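Local coordinates for leucine-rich repeat protein TpLRR (Treponema pallidum, PDB 6MLX), which is of unknown function but forms a secreted, probably periplasmic leucine-rich repeat solenoid that may serve as a scaffold for binding other molecules, at residues A[23-28]-A[47-52]; A[60-65]-A[80-85]; A[72-77]-A[94-99]; A[115-120]-A[135-140]. One frame throughout, in Å; residues are numbered along the deposited sequence.

Contact 1 of 4, residues A[23-28]-A[47-52]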
loop_
_atom_site.group_PDB
_atom_site.type_symbol
_atom_site.label_atom_id
_atom_site.label_comp_id
_atom_site.label_asym_id
_atom_site.label_seq_id
_atom_site.Cartn_x
_atom_site.Cartn_y
_atom_site.Cartn_z
ATOM N N ILE A 23 -8.268 -5.959 -17.643
ATOM C CA ILE A 23 -8.073 -6.269 -16.231
ATOM C C ILE A 23 -7.200 -7.514 -16.144
ATOM O O ILE A 23 -7.567 -8.567 -16.676
ATOM C CB ILE A 23 -9.413 -6.513 -15.525
ATOM C CG1 ILE A 23 -10.305 -5.265 -15.608
ATOM C CG2 ILE A 23 -9.179 -7.030 -14.077
ATOM C CD1 ILE A 23 -11.756 -5.487 -15.190
ATOM N N ILE A 24 -6.053 -7.410 -15.477
ATOM C CA ILE A 24 -5.157 -8.558 -15.337
ATOM C C ILE A 24 -5.619 -9.394 -14.148
ATOM O O ILE A 24 -5.664 -8.909 -13.012
ATOM C CB ILE A 24 -3.699 -8.113 -15.164
ATOM C CG1 ILE A 24 -3.232 -7.314 -16.374
ATOM C CG2 ILE A 24 -2.787 -9.323 -14.969
ATOM C CD1 ILE A 24 -3.141 -8.116 -17.646
ATOM N N THR A 25 -5.981 -10.650 -14.412
ATOM C CA THR A 25 -6.537 -11.515 -13.383
ATOM C C THR A 25 -5.530 -12.512 -12.833
ATOM O O THR A 25 -5.709 -12.983 -11.704
ATOM C CB THR A 25 -7.759 -12.273 -13.920
ATOM O OG1 THR A 25 -7.363 -13.089 -15.031
ATOM C CG2 THR A 25 -8.806 -11.300 -14.387
ATOM N N ARG A 26 -4.486 -12.851 -13.582
ATOM C CA ARG A 26 -3.498 -13.752 -13.008
ATOM C C ARG A 26 -2.183 -13.598 -13.765
ATOM O O ARG A 26 -2.168 -13.425 -14.988
ATOM C CB ARG A 26 -3.991 -15.212 -13.023
ATOM C CG ARG A 26 -3.084 -16.216 -12.316
ATOM C CD ARG A 26 -2.955 -15.893 -10.795
ATOM N NE ARG A 26 -2.512 -17.051 -10.009
ATOM C CZ ARG A 26 -1.758 -16.988 -8.908
ATOM N NH1 ARG A 26 -1.319 -15.831 -8.444
ATOM N NH2 ARG A 26 -1.426 -18.103 -8.272
ATOM N N TYR A 27 -1.085 -13.618 -13.016
ATOM C CA TYR A 27 0.241 -13.768 -13.585
ATOM C C TYR A 27 0.615 -15.239 -13.493
ATOM O O TYR A 27 0.570 -15.826 -12.405
ATOM C CB TYR A 27 1.254 -12.889 -12.857
ATOM C CG TYR A 27 2.693 -13.177 -13.232
ATOM C CD1 TYR A 27 3.135 -13.037 -14.541
ATOM C CD2 TYR A 27 3.609 -13.569 -12.266
ATOM C CE1 TYR A 27 4.450 -13.288 -14.882
ATOM C CE2 TYR A 27 4.921 -13.828 -12.587
ATOM C CZ TYR A 27 5.340 -13.689 -13.894
ATOM O OH TYR A 27 6.652 -13.943 -14.193
ATOM N N LEU A 28 0.967 -15.827 -14.634
ATOM C CA LEU A 28 1.230 -17.258 -14.725
ATOM C C LEU A 28 2.706 -17.604 -14.630
ATOM O O LEU A 28 3.047 -18.703 -14.176
ATOM C CB LEU A 28 0.663 -17.814 -16.041
ATOM C CG LEU A 28 -0.816 -17.481 -16.288
ATOM C CD1 LEU A 28 -1.296 -17.853 -17.698
ATOM C CD2 LEU A 28 -1.699 -18.113 -15.226
ATOM N N GLU A 47 -6.266 -2.360 -14.609
ATOM C CA GLU A 47 -6.522 -2.904 -13.284
ATOM C C GLU A 47 -5.697 -4.167 -13.059
ATOM O O GLU A 47 -5.520 -4.974 -13.977
ATOM C CB GLU A 47 -8.012 -3.193 -13.105
ATOM C CG GLU A 47 -8.381 -3.873 -11.799
ATOM C CD GLU A 47 -9.886 -3.966 -11.606
ATOM O OE1 GLU A 47 -10.347 -4.834 -10.840
ATOM O OE2 GLU A 47 -10.610 -3.164 -12.228
ATOM N N VAL A 48 -5.177 -4.317 -11.841
ATOM C CA VAL A 48 -4.608 -5.580 -11.374
ATOM C C VAL A 48 -5.620 -6.189 -10.409
ATOM O O VAL A 48 -5.774 -5.708 -9.281
ATOM C CB VAL A 48 -3.241 -5.390 -10.699
ATOM C CG1 VAL A 48 -2.716 -6.734 -10.184
ATOM C CG2 VAL A 48 -2.241 -4.741 -11.636
ATOM N N ALA A 49 -6.297 -7.256 -10.839
ATOM C CA ALA A 49 -7.458 -7.783 -10.129
ATOM C C ALA A 49 -7.073 -8.498 -8.832
ATOM O O ALA A 49 -5.905 -8.801 -8.562
ATOM C CB ALA A 49 -8.244 -8.753 -11.013
ATOM N N THR A 50 -8.101 -8.755 -8.030
ATOM C CA THR A 50 -8.034 -9.550 -6.808
ATOM C C THR A 50 -7.094 -10.745 -6.944
ATOM O O THR A 50 -7.251 -11.571 -7.845
ATOM C CB THR A 50 -9.451 -10.025 -6.459
ATOM O OG1 THR A 50 -10.251 -8.900 -6.056
ATOM C CG2 THR A 50 -9.424 -11.038 -5.331
ATOM N N LYS A 51 -6.090 -10.823 -6.058
ATOM C CA LYS A 51 -5.191 -11.976 -5.922
ATOM C C LYS A 51 -4.417 -12.305 -7.205
ATOM O O LYS A 51 -3.982 -13.448 -7.396
ATOM C CB LYS A 51 -5.951 -13.237 -5.454
ATOM C CG LYS A 51 -6.645 -13.123 -4.103
ATOM C CD LYS A 51 -7.415 -14.406 -3.709
ATOM C CE LYS A 51 -6.846 -15.023 -2.424
ATOM N NZ LYS A 51 -7.911 -15.397 -1.385
ATOM N N ALA A 52 -4.210 -11.335 -8.095
ATOM C CA ALA A 52 -3.607 -11.650 -9.388
ATOM C C ALA A 52 -2.155 -12.114 -9.246
ATOM O O ALA A 52 -1.688 -12.953 -10.027
ATOM C CB ALA A 52 -3.706 -10.439 -10.318
HETATM O O HOH W 1 -8.197 -12.070 -10.238
#
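Four N-H groups cross between 23-28 and 47-52, and the backbone carries most of the contact. Ile24 bonds through both its N-H and its C=O: its N-H meets Glu47 O at 2.9 Å in the carbonyl plane, and its own O takes the N-H of Ala49 at 2.8 Å nearly along the C=O axis. This is the ladder of a parallel pair, Ile23 beside Glu47 and Ile24 beside Val48. Past Val48 the second chain leaves the strand through a type II turn, Ala49 to Ala52, which returns Ala52 O to the first strand. Tyr27 N reaches that oxygen at 3.1 Å from above the carbonyl plane, and Arg26 NH1 adds a weak bond of 3.3 Å; the Arg26 chain, bent at chi2 (63°), lays CD against the same oxygen. A water bridges Thr25 O and Thr50 O, donating a hydrogen bond to each. On the face of Ile23 and Glu47 the two side chains run side by side: CG2 of Ile23 touches Ala49 CB at 3.6 Å, while CG1 and CD1 lie along the extended Glu47 chain toward OE2.

Further out, Arg26 NH1 also bonds Tyr54 O, and Tyr27 OH accepts from Gly31 N, its ring meeting those of Phe11 and Phe53. Thr25 and Arg26 both face Gln12 in a classic beta bulge. The contact thus joins strand 22-27, itself paired with 11-15, to strand 43-48 of the solenoid's mixed sheet. Ala52 O, with one main-chain and one weak side-chain bond, ties the turn to the bulged strand, and the small Ala49 and Ala52 side chains let it lie close.

Contact 2 of 4, residues A[60-65]-A[80-85]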
loop_
_atom_site.group_PDB
_atom_site.type_symbol
_atom_site.label_atom_id
_atom_site.label_comp_id
_atom_site.label_asym_id
_atom_site.label_seq_id
_atom_site.Cartn_x
_atom_site.Cartn_y
_atom_site.Cartn_z
ATOM N N VAL A 60 10.765 -10.277 -7.610
ATOM C CA VAL A 60 11.616 -9.315 -6.927
ATOM C C VAL A 60 11.246 -7.883 -7.299
ATOM O O VAL A 60 11.296 -6.983 -6.455
ATOM C CB VAL A 60 13.101 -9.608 -7.245
ATOM C CG1 VAL A 60 14.038 -8.530 -6.679
ATOM C CG2 VAL A 60 13.487 -10.982 -6.714
ATOM N N ARG A 61 10.856 -7.658 -8.553
ATOM C CA ARG A 61 10.505 -6.335 -9.050
ATOM C C ARG A 61 9.277 -6.448 -9.940
ATOM O O ARG A 61 9.171 -7.367 -10.759
ATOM C CB ARG A 61 11.657 -5.695 -9.851
ATOM C CG ARG A 61 13.022 -5.719 -9.198
ATOM C CD ARG A 61 14.107 -5.774 -10.275
ATOM N NE ARG A 61 15.338 -6.395 -9.794
ATOM C CZ ARG A 61 15.851 -7.515 -10.305
ATOM N NH1 ARG A 61 15.238 -8.129 -11.321
ATOM N NH2 ARG A 61 16.978 -8.022 -9.805
ATOM N N VAL A 62 8.348 -5.512 -9.763
ATOM C CA VAL A 62 7.146 -5.402 -10.577
ATOM C C VAL A 62 7.055 -3.963 -11.059
ATOM O O VAL A 62 7.260 -3.027 -10.276
ATOM C CB VAL A 62 5.884 -5.790 -9.784
ATOM C CG1 VAL A 62 4.628 -5.510 -10.599
ATOM C CG2 VAL A 62 5.939 -7.254 -9.373
ATOM N N SER A 63 6.767 -3.777 -12.340
ATOM C CA SER A 63 6.556 -2.449 -12.893
ATOM C C SER A 63 5.144 -2.385 -13.448
ATOM O O SER A 63 4.751 -3.242 -14.246
ATOM C CB SER A 63 7.597 -2.136 -13.976
ATOM O OG SER A 63 7.270 -0.946 -14.680
ATOM N N LEU A 64 4.385 -1.384 -13.022
ATOM C CA LEU A 64 3.037 -1.238 -13.550
ATOM C C LEU A 64 2.956 -0.033 -14.486
ATOM O O LEU A 64 3.613 0.986 -14.240
ATOM C CB LEU A 64 2.017 -1.071 -12.417
ATOM C CG LEU A 64 2.135 -2.133 -11.316
ATOM C CD1 LEU A 64 1.152 -1.881 -10.171
ATOM C CD2 LEU A 64 1.913 -3.510 -11.905
ATOM N N PRO A 65 2.170 -0.126 -15.556
ATOM C CA PRO A 65 2.037 0.998 -16.492
ATOM C C PRO A 65 1.114 2.080 -15.959
ATOM O O PRO A 65 0.204 1.824 -15.166
ATOM C CB PRO A 65 1.415 0.342 -17.727
ATOM C CG PRO A 65 0.565 -0.766 -17.144
ATOM C CD PRO A 65 1.414 -1.311 -16.007
ATOM N N THR A 80 6.646 -12.667 -1.094
ATOM C CA THR A 80 7.608 -12.503 -0.008
ATOM C C THR A 80 8.978 -12.008 -0.475
ATOM O O THR A 80 9.766 -11.541 0.352
ATOM C CB THR A 80 7.742 -13.825 0.757
ATOM O OG1 THR A 80 8.162 -14.840 -0.149
ATOM C CG2 THR A 80 6.399 -14.240 1.357
ATOM N N LYS A 81 9.287 -12.062 -1.763
ATOM C CA LYS A 81 10.559 -11.541 -2.236
ATOM C C LYS A 81 10.434 -10.170 -2.885
ATOM O O LYS A 81 11.453 -9.589 -3.274
ATOM C CB LYS A 81 11.207 -12.524 -3.221
ATOM C CG LYS A 81 11.577 -13.870 -2.588
ATOM C CD LYS A 81 12.197 -13.701 -1.207
ATOM C CE LYS A 81 13.014 -14.947 -0.806
ATOM N NZ LYS A 81 13.076 -15.161 0.668
ATOM N N LEU A 82 9.217 -9.637 -3.007
ATOM C CA LEU A 82 9.020 -8.368 -3.701
ATOM C C LEU A 82 9.760 -7.238 -2.992
ATOM O O LEU A 82 9.429 -6.887 -1.852
ATOM C CB LEU A 82 7.521 -8.065 -3.816
ATOM C CG LEU A 82 7.081 -6.854 -4.637
ATOM C CD1 LEU A 82 7.552 -6.971 -6.081
ATOM C CD2 LEU A 82 5.565 -6.707 -4.555
ATOM N N ALA A 83 10.777 -6.675 -3.660
ATOM C CA ALA A 83 11.605 -5.610 -3.113
ATOM C C ALA A 83 11.324 -4.243 -3.719
ATOM O O ALA A 83 11.548 -3.225 -3.057
ATOM C CB ALA A 83 13.096 -5.936 -3.305
ATOM N N ARG A 84 10.874 -4.184 -4.966
ATOM C CA ARG A 84 10.528 -2.918 -5.587
ATOM C C ARG A 84 9.278 -3.092 -6.420
ATOM O O ARG A 84 9.087 -4.129 -7.055
ATOM C CB ARG A 84 11.642 -2.381 -6.474
ATOM C CG ARG A 84 12.793 -1.879 -5.717
ATOM C CD ARG A 84 13.886 -1.502 -6.686
ATOM N NE ARG A 84 14.981 -0.834 -6.007
ATOM C CZ ARG A 84 14.928 0.427 -5.587
ATOM N NH1 ARG A 84 13.811 1.132 -5.762
ATOM N NH2 ARG A 84 15.975 0.966 -4.980
ATOM N N ILE A 85 8.430 -2.070 -6.415
ATOM C CA ILE A 85 7.294 -2.020 -7.320
ATOM C C ILE A 85 7.166 -0.584 -7.801
ATOM O O ILE A 85 7.095 0.346 -6.986
ATOM C CB ILE A 85 5.988 -2.519 -6.667
ATOM C CG1 ILE A 85 4.812 -2.352 -7.634
ATOM C CG2 ILE A 85 5.726 -1.817 -5.329
ATOM C CD1 ILE A 85 3.576 -3.187 -7.280
#
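Leu82 sets its CG anti to the backbone N (chi1 -174°), and with chi2 at 59° its CD1 comes back to the strand 61-63. There it meets Val62 CG2 at 3.7 Å, the two side chains crossing at about a right angle. Ile85 also has CG1 anti to N (chi1 176°), which puts CG2 in the crowded position between N and the carbonyl carbon; CD1 then lies 4.0 Å from Leu64 CD1, and Val62 CG1 runs alongside. These apolar tips share the buried face of Val62 and Ile85. The backbones are those of neighbouring strands in the short parallel sheet 33-35, 61-63, 84-86, which lines one side of this leucine-rich repeat solenoid near its N-terminal end. Val60 O is gripped twice: by Ala83 N at 2.9 Å on a lone pair, and by Arg84 N at 3.2 Å nearly along the C=O axis. Val62 N answers with a bond of 3.1 Å to Arg84 O, which also receives the CA-H of Arg61. On the other face Arg61 and Arg84 stand beside each other, with Arg61 NE 6.7 Å from Arg84 NE, and both chains lead away from the contact. Val60 CG1 lies over one face of the Arg61 guanidinium, offset toward its rim.

Contact 3 of 4, residues A[72-77]-A[94-99]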
loop_
_atom_site.group_PDB
_atom_site.type_symbol
_atom_site.label_atom_id
_atom_site.label_comp_id
_atom_site.label_asym_id
_atom_site.label_seq_id
_atom_site.Cartn_x
_atom_site.Cartn_y
_atom_site.Cartn_z
ATOM N N GLY A 72 -6.333 -4.513 -6.878
ATOM C CA GLY A 72 -7.397 -5.177 -6.146
ATOM C C GLY A 72 -6.935 -5.872 -4.873
ATOM O O GLY A 72 -5.753 -5.933 -4.543
ATOM N N GLN A 73 -7.909 -6.424 -4.151
ATOM C CA GLN A 73 -7.629 -6.974 -2.829
ATOM C C GLN A 73 -6.671 -8.160 -2.915
ATOM O O GLN A 73 -6.730 -8.967 -3.845
ATOM C CB GLN A 73 -8.930 -7.396 -2.140
ATOM C CG GLN A 73 -9.618 -8.583 -2.814
ATOM C CD GLN A 73 -10.528 -9.354 -1.875
ATOM O OE1 GLN A 73 -11.267 -8.759 -1.099
ATOM N NE2 GLN A 73 -10.485 -10.693 -1.947
ATOM N N HIS A 74 -5.761 -8.242 -1.944
ATOM C CA HIS A 74 -4.790 -9.335 -1.864
ATOM C C HIS A 74 -4.007 -9.506 -3.168
ATOM O O HIS A 74 -3.520 -10.600 -3.460
ATOM C CB HIS A 74 -5.468 -10.669 -1.490
ATOM C CG HIS A 74 -6.152 -10.678 -0.151
ATOM N ND1 HIS A 74 -5.519 -11.074 1.009
ATOM C CD2 HIS A 74 -7.427 -10.388 0.201
ATOM C CE1 HIS A 74 -6.366 -10.997 2.020
ATOM N NE2 HIS A 74 -7.528 -10.575 1.558
ATOM N N ALA A 75 -3.876 -8.435 -3.971
ATOM C CA ALA A 75 -3.242 -8.579 -5.288
ATOM C C ALA A 75 -1.821 -9.124 -5.185
ATOM O O ALA A 75 -1.410 -9.969 -5.989
ATOM C CB ALA A 75 -3.231 -7.249 -6.032
ATOM N N PHE A 76 -1.037 -8.635 -4.226
ATOM C CA PHE A 76 0.325 -9.126 -4.051
ATOM C C PHE A 76 0.521 -9.772 -2.689
ATOM O O PHE A 76 1.650 -9.862 -2.212
ATOM C CB PHE A 76 1.338 -8.002 -4.267
ATOM C CG PHE A 76 1.258 -7.375 -5.624
ATOM C CD1 PHE A 76 1.999 -7.880 -6.677
ATOM C CD2 PHE A 76 0.440 -6.279 -5.850
ATOM C CE1 PHE A 76 1.931 -7.298 -7.934
ATOM C CE2 PHE A 76 0.367 -5.694 -7.097
ATOM C CZ PHE A 76 1.113 -6.205 -8.141
ATOM N N ASP A 77 -0.564 -10.209 -2.055
ATOM C CA ASP A 77 -0.495 -10.964 -0.810
ATOM C C ASP A 77 0.454 -12.148 -0.972
ATOM O O ASP A 77 0.285 -12.969 -1.877
ATOM C CB ASP A 77 -1.908 -11.432 -0.446
ATOM C CG ASP A 77 -2.001 -12.084 0.929
ATOM O OD1 ASP A 77 -0.972 -12.465 1.522
ATOM O OD2 ASP A 77 -3.134 -12.213 1.422
ATOM N N ILE A 94 -5.699 1.312 -3.901
ATOM C CA ILE A 94 -5.084 0.043 -3.535
ATOM C C ILE A 94 -6.027 -0.606 -2.532
ATOM O O ILE A 94 -6.232 -0.074 -1.432
ATOM C CB ILE A 94 -3.682 0.231 -2.937
ATOM C CG1 ILE A 94 -2.771 0.970 -3.911
ATOM C CG2 ILE A 94 -3.080 -1.107 -2.569
ATOM C CD1 ILE A 94 -1.408 1.287 -3.351
ATOM N N ARG A 95 -6.603 -1.749 -2.906
ATOM C CA ARG A 95 -7.626 -2.392 -2.096
ATOM C C ARG A 95 -7.000 -3.238 -0.983
ATOM O O ARG A 95 -5.780 -3.404 -0.892
ATOM C CB ARG A 95 -8.562 -3.211 -2.983
ATOM C CG ARG A 95 -9.389 -2.322 -3.879
ATOM C CD ARG A 95 -10.568 -3.009 -4.517
ATOM N NE ARG A 95 -11.511 -1.986 -4.970
ATOM C CZ ARG A 95 -12.393 -2.150 -5.951
ATOM N NH1 ARG A 95 -12.442 -3.303 -6.605
ATOM N NH2 ARG A 95 -13.198 -1.146 -6.292
ATOM N N HIS A 96 -7.854 -3.764 -0.118
ATOM C CA HIS A 96 -7.382 -4.271 1.161
ATOM C C HIS A 96 -6.442 -5.471 0.985
ATOM O O HIS A 96 -6.552 -6.259 0.039
ATOM C CB HIS A 96 -8.573 -4.603 2.070
ATOM C CG HIS A 96 -9.445 -5.717 1.581
ATOM N ND1 HIS A 96 -9.226 -7.035 1.924
ATOM C CD2 HIS A 96 -10.566 -5.705 0.819
ATOM C CE1 HIS A 96 -10.160 -7.790 1.373
ATOM N NE2 HIS A 96 -10.988 -7.009 0.698
ATOM N N HIS A 97 -5.458 -5.548 1.879
ATOM C CA HIS A 97 -4.452 -6.609 1.942
ATOM C C HIS A 97 -3.578 -6.688 0.699
ATOM O O HIS A 97 -2.882 -7.687 0.511
ATOM C CB HIS A 97 -5.099 -7.990 2.192
ATOM C CG HIS A 97 -5.779 -8.113 3.520
ATOM N ND1 HIS A 97 -7.087 -7.735 3.720
ATOM C CD2 HIS A 97 -5.329 -8.563 4.719
ATOM C CE1 HIS A 97 -7.416 -7.944 4.983
ATOM N NE2 HIS A 97 -6.367 -8.448 5.610
ATOM N N ALA A 98 -3.587 -5.664 -0.158
ATOM C CA ALA A 98 -2.944 -5.796 -1.463
ATOM C C ALA A 98 -1.473 -6.186 -1.355
ATOM O O ALA A 98 -0.960 -6.890 -2.229
ATOM C CB ALA A 98 -3.073 -4.507 -2.264
ATOM N N PHE A 99 -0.780 -5.753 -0.298
ATOM C CA PHE A 99 0.627 -6.096 -0.099
ATOM C C PHE A 99 0.838 -6.802 1.230
ATOM O O PHE A 99 1.913 -6.718 1.833
ATOM C CB PHE A 99 1.511 -4.855 -0.201
ATOM C CG PHE A 99 1.494 -4.230 -1.560
ATOM C CD1 PHE A 99 2.277 -4.750 -2.582
ATOM C CD2 PHE A 99 0.674 -3.141 -1.827
ATOM C CE1 PHE A 99 2.265 -4.192 -3.844
ATOM C CE2 PHE A 99 0.655 -2.564 -3.093
ATOM C CZ PHE A 99 1.454 -3.099 -4.107
#
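From CB, His74 sets its CG anti to the carbonyl carbon (chi1 -61°), so that its ring lies over the side chain of His97. CG and CD2 look onto His97 CB from farther off, CD2 also nearing His96 CE1. ND1 and CE1 sit close above His97 CB, which makes a CH-pi contact 3.4 Å from the ring centroid. CE1 and NE2 reach on to CG and ND1 of His97; the two rings are nearly parallel, at 5°, but slid apart so that they barely overlap. ND1 gives its hydrogen to the anti lone pair of Asp77 OD2 at 2.7 Å, close to the ring plane. That bond fixes the rotation of the ring. If the ring is neutral, NE2 then carries no proton; the carboxylate would, if anything, favour the charged form. His96 ND1 and His97 ND1 share a hydrogen bond of 2.9 Å, and Gln73 CB lies over one face of the His96 ring, toward its rim, as a CH-pi contact. Between the backbones, His74 N bonds His96 O at 2.9 Å and Phe76 N bonds Ala98 O at 2.7 Å. Inside, the parallel Phe76 and Phe99 rings are also slid apart, Phe76 CD2 to Phe99 CE1 at 3.4 Å. Both segments form matching type II turns, Gly72-Ala75 and Arg95-Ala98, directly after strands 70-71 and 93-94. The phenylalanines point into the solenoid core, where Phe53 stacks on Phe76, Phe122 meets Phe99, and Ile85 of strand 84-86 touches both.

Contact 4 of 4, residues A[115-120]-A[135-140]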
loop_
_atom_site.group_PDB
_atom_site.type_symbol
_atom_site.label_atom_id
_atom_site.label_comp_id
_atom_site.label_asym_id
_atom_site.label_seq_id
_atom_site.Cartn_x
_atom_site.Cartn_y
_atom_site.Cartn_z
ATOM N N GLN A 115 -5.635 7.955 -4.288
ATOM C CA GLN A 115 -6.768 8.443 -3.505
ATOM C C GLN A 115 -7.050 7.606 -2.258
ATOM O O GLN A 115 -7.336 8.169 -1.189
ATOM C CB GLN A 115 -8.050 8.466 -4.355
ATOM C CG GLN A 115 -7.971 9.220 -5.688
ATOM C CD GLN A 115 -7.944 10.718 -5.493
ATOM O OE1 GLN A 115 -8.873 11.306 -4.924
ATOM N NE2 GLN A 115 -6.870 11.346 -5.944
ATOM N N VAL A 116 -6.993 6.279 -2.380
ATOM C CA VAL A 116 -7.585 5.351 -1.418
ATOM C C VAL A 116 -6.591 4.234 -1.115
ATOM O O VAL A 116 -6.067 3.595 -2.034
ATOM C CB VAL A 116 -8.907 4.751 -1.949
ATOM C CG1 VAL A 116 -9.482 3.703 -0.970
ATOM C CG2 VAL A 116 -9.930 5.850 -2.229
ATOM N N ILE A 117 -6.347 3.999 0.173
ATOM C CA ILE A 117 -5.606 2.845 0.664
ATOM C C ILE A 117 -6.546 2.051 1.570
ATOM O O ILE A 117 -7.024 2.573 2.586
ATOM C CB ILE A 117 -4.330 3.270 1.413
ATOM C CG1 ILE A 117 -3.403 4.063 0.473
ATOM C CG2 ILE A 117 -3.630 2.044 1.980
ATOM C CD1 ILE A 117 -2.139 4.622 1.123
ATOM N N GLY A 118 -6.825 0.803 1.197
ATOM C CA GLY A 118 -7.773 -0.012 1.934
ATOM C C GLY A 118 -7.206 -0.519 3.251
ATOM O O GLY A 118 -6.072 -0.231 3.633
ATOM N N GLN A 119 -8.024 -1.307 3.955
ATOM C CA GLN A 119 -7.592 -1.906 5.217
ATOM C C GLN A 119 -6.414 -2.854 5.008
ATOM O O GLN A 119 -6.341 -3.566 4.003
ATOM C CB GLN A 119 -8.746 -2.683 5.872
ATOM C CG GLN A 119 -9.962 -1.866 6.209
ATOM C CD GLN A 119 -11.042 -2.667 6.939
ATOM O OE1 GLN A 119 -11.813 -2.104 7.723
ATOM N NE2 GLN A 119 -11.106 -3.977 6.677
ATOM N N ASP A 120 -5.491 -2.861 5.976
ATOM C CA ASP A 120 -4.431 -3.874 6.080
ATOM C C ASP A 120 -3.573 -3.984 4.817
ATOM O O ASP A 120 -3.010 -5.047 4.533
ATOM C CB ASP A 120 -5.015 -5.249 6.441
ATOM C CG ASP A 120 -5.719 -5.243 7.796
ATOM O OD1 ASP A 120 -5.033 -5.295 8.825
ATOM O OD2 ASP A 120 -6.958 -5.147 7.841
ATOM N N ASN A 135 -0.670 14.276 -0.591
ATOM C CA ASN A 135 -1.871 14.967 -0.137
ATOM C C ASN A 135 -3.128 14.490 -0.867
ATOM O O ASN A 135 -4.233 14.696 -0.362
ATOM C CB ASN A 135 -1.689 16.483 -0.281
ATOM C CG ASN A 135 -0.675 17.062 0.728
ATOM O OD1 ASN A 135 -0.406 16.467 1.773
ATOM N ND2 ASN A 135 -0.123 18.230 0.410
ATOM N N SER A 136 -2.981 13.831 -2.023
ATOM C CA SER A 136 -4.121 13.260 -2.738
ATOM C C SER A 136 -4.805 12.139 -1.960
ATOM O O SER A 136 -5.976 11.838 -2.226
ATOM C CB SER A 136 -3.666 12.718 -4.091
ATOM O OG SER A 136 -2.618 11.755 -3.950
ATOM N N VAL A 137 -4.100 11.506 -1.022
ATOM C CA VAL A 137 -4.636 10.347 -0.317
ATOM C C VAL A 137 -5.731 10.831 0.631
ATOM O O VAL A 137 -5.456 11.505 1.628
ATOM C CB VAL A 137 -3.535 9.584 0.429
ATOM C CG1 VAL A 137 -4.124 8.394 1.179
ATOM C CG2 VAL A 137 -2.450 9.129 -0.555
ATOM N N LYS A 138 -6.978 10.497 0.303
ATOM C CA LYS A 138 -8.141 10.925 1.064
ATOM C C LYS A 138 -8.650 9.861 2.031
ATOM O O LYS A 138 -9.336 10.205 2.990
ATOM C CB LYS A 138 -9.290 11.309 0.112
ATOM C CG LYS A 138 -8.978 12.460 -0.831
ATOM C CD LYS A 138 -10.060 12.618 -1.920
ATOM C CE LYS A 138 -9.885 13.931 -2.701
ATOM N NZ LYS A 138 -8.514 14.081 -3.246
ATOM N N GLU A 139 -8.333 8.590 1.800
ATOM C CA GLU A 139 -8.928 7.482 2.545
ATOM C C GLU A 139 -7.847 6.453 2.860
ATOM O O GLU A 139 -7.188 5.951 1.945
ATOM C CB GLU A 139 -10.064 6.863 1.727
ATOM C CG GLU A 139 -10.740 5.653 2.329
ATOM C CD GLU A 139 -11.937 5.205 1.505
ATOM O OE1 GLU A 139 -12.419 4.086 1.754
ATOM O OE2 GLU A 139 -12.385 5.971 0.603
ATOM N N ILE A 140 -7.666 6.142 4.145
ATOM C CA ILE A 140 -6.690 5.155 4.608
ATOM C C ILE A 140 -7.379 4.209 5.584
ATOM O O ILE A 140 -7.785 4.629 6.672
ATOM C CB ILE A 140 -5.478 5.809 5.288
ATOM C CG1 ILE A 140 -4.885 6.918 4.415
ATOM C CG2 ILE A 140 -4.428 4.746 5.595
ATOM C CD1 ILE A 140 -3.923 7.825 5.160
#
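Segments 115-120 and 135-140 are neighbouring rungs of the leucine-rich repeat solenoid, strands 116-117 and 139-140 lying parallel within its long sheet. Main-chain hydrogen bonds set the register. Gln115 O takes two, from Lys138 N at 2.8 Å on a lone pair and from Glu139 N at 3.2 Å nearly along the C=O axis; Ile117 N then gives an almost straight bond (174°) to Glu139 O at 2.8 Å. CA-H groups supplement these, that of Val116 pointing to Glu139 O and that of Ile140 to Ile117 O. Apolar contacts occupy the face of Ile117 and Ile140, where Ile117 CD1 approaches Val137 CG1 and Leu133 lies against Ile117. On the other face Glu139, extended with CG anti to its N (chi1 177°), runs alongside Val116, so that its carboxylate rests on both methyls, OE2 to CG2 at 3.7 Å. Polar side chains meet at the end near Gln115. Its chain bends at chi2 (-73°), leading the amide back along Lys138, while NE2 bonds Ser113 O and Ser136 OG bonds Leu114 O. The amide oxygen OE1 receives a weak bond from Lys138 NZ, 3.3 Å away, with Lys138 CD packed against it at 3.5 Å.

Overall arrangement
The four contacts follow the solenoid from its N-terminal end. Contacts 1 and 4 pair strands of one mixed sheet, 22-27 with 43-48 and 116-117 with 139-140, and contact 3 joins the turns that follow its strands 70-71 and 93-94; contact 1 is centred about 11 Å from contact 3 and about 21 Å from contact 4. Contact 2 belongs to the separate sheet 33-35, 61-63, 84-86, about 14 Å from the centres of both 1 and 3. Contact 3 touches all the others: Val48 O to Gly72 N and Ile94 O to Gly118 N continue the backbone ladder, while its phenylalanines pack on Ile85. Segments of contacts 2 and 3 alternate along the chain, as in successive solenoid coils, so their side chains meet in its interior.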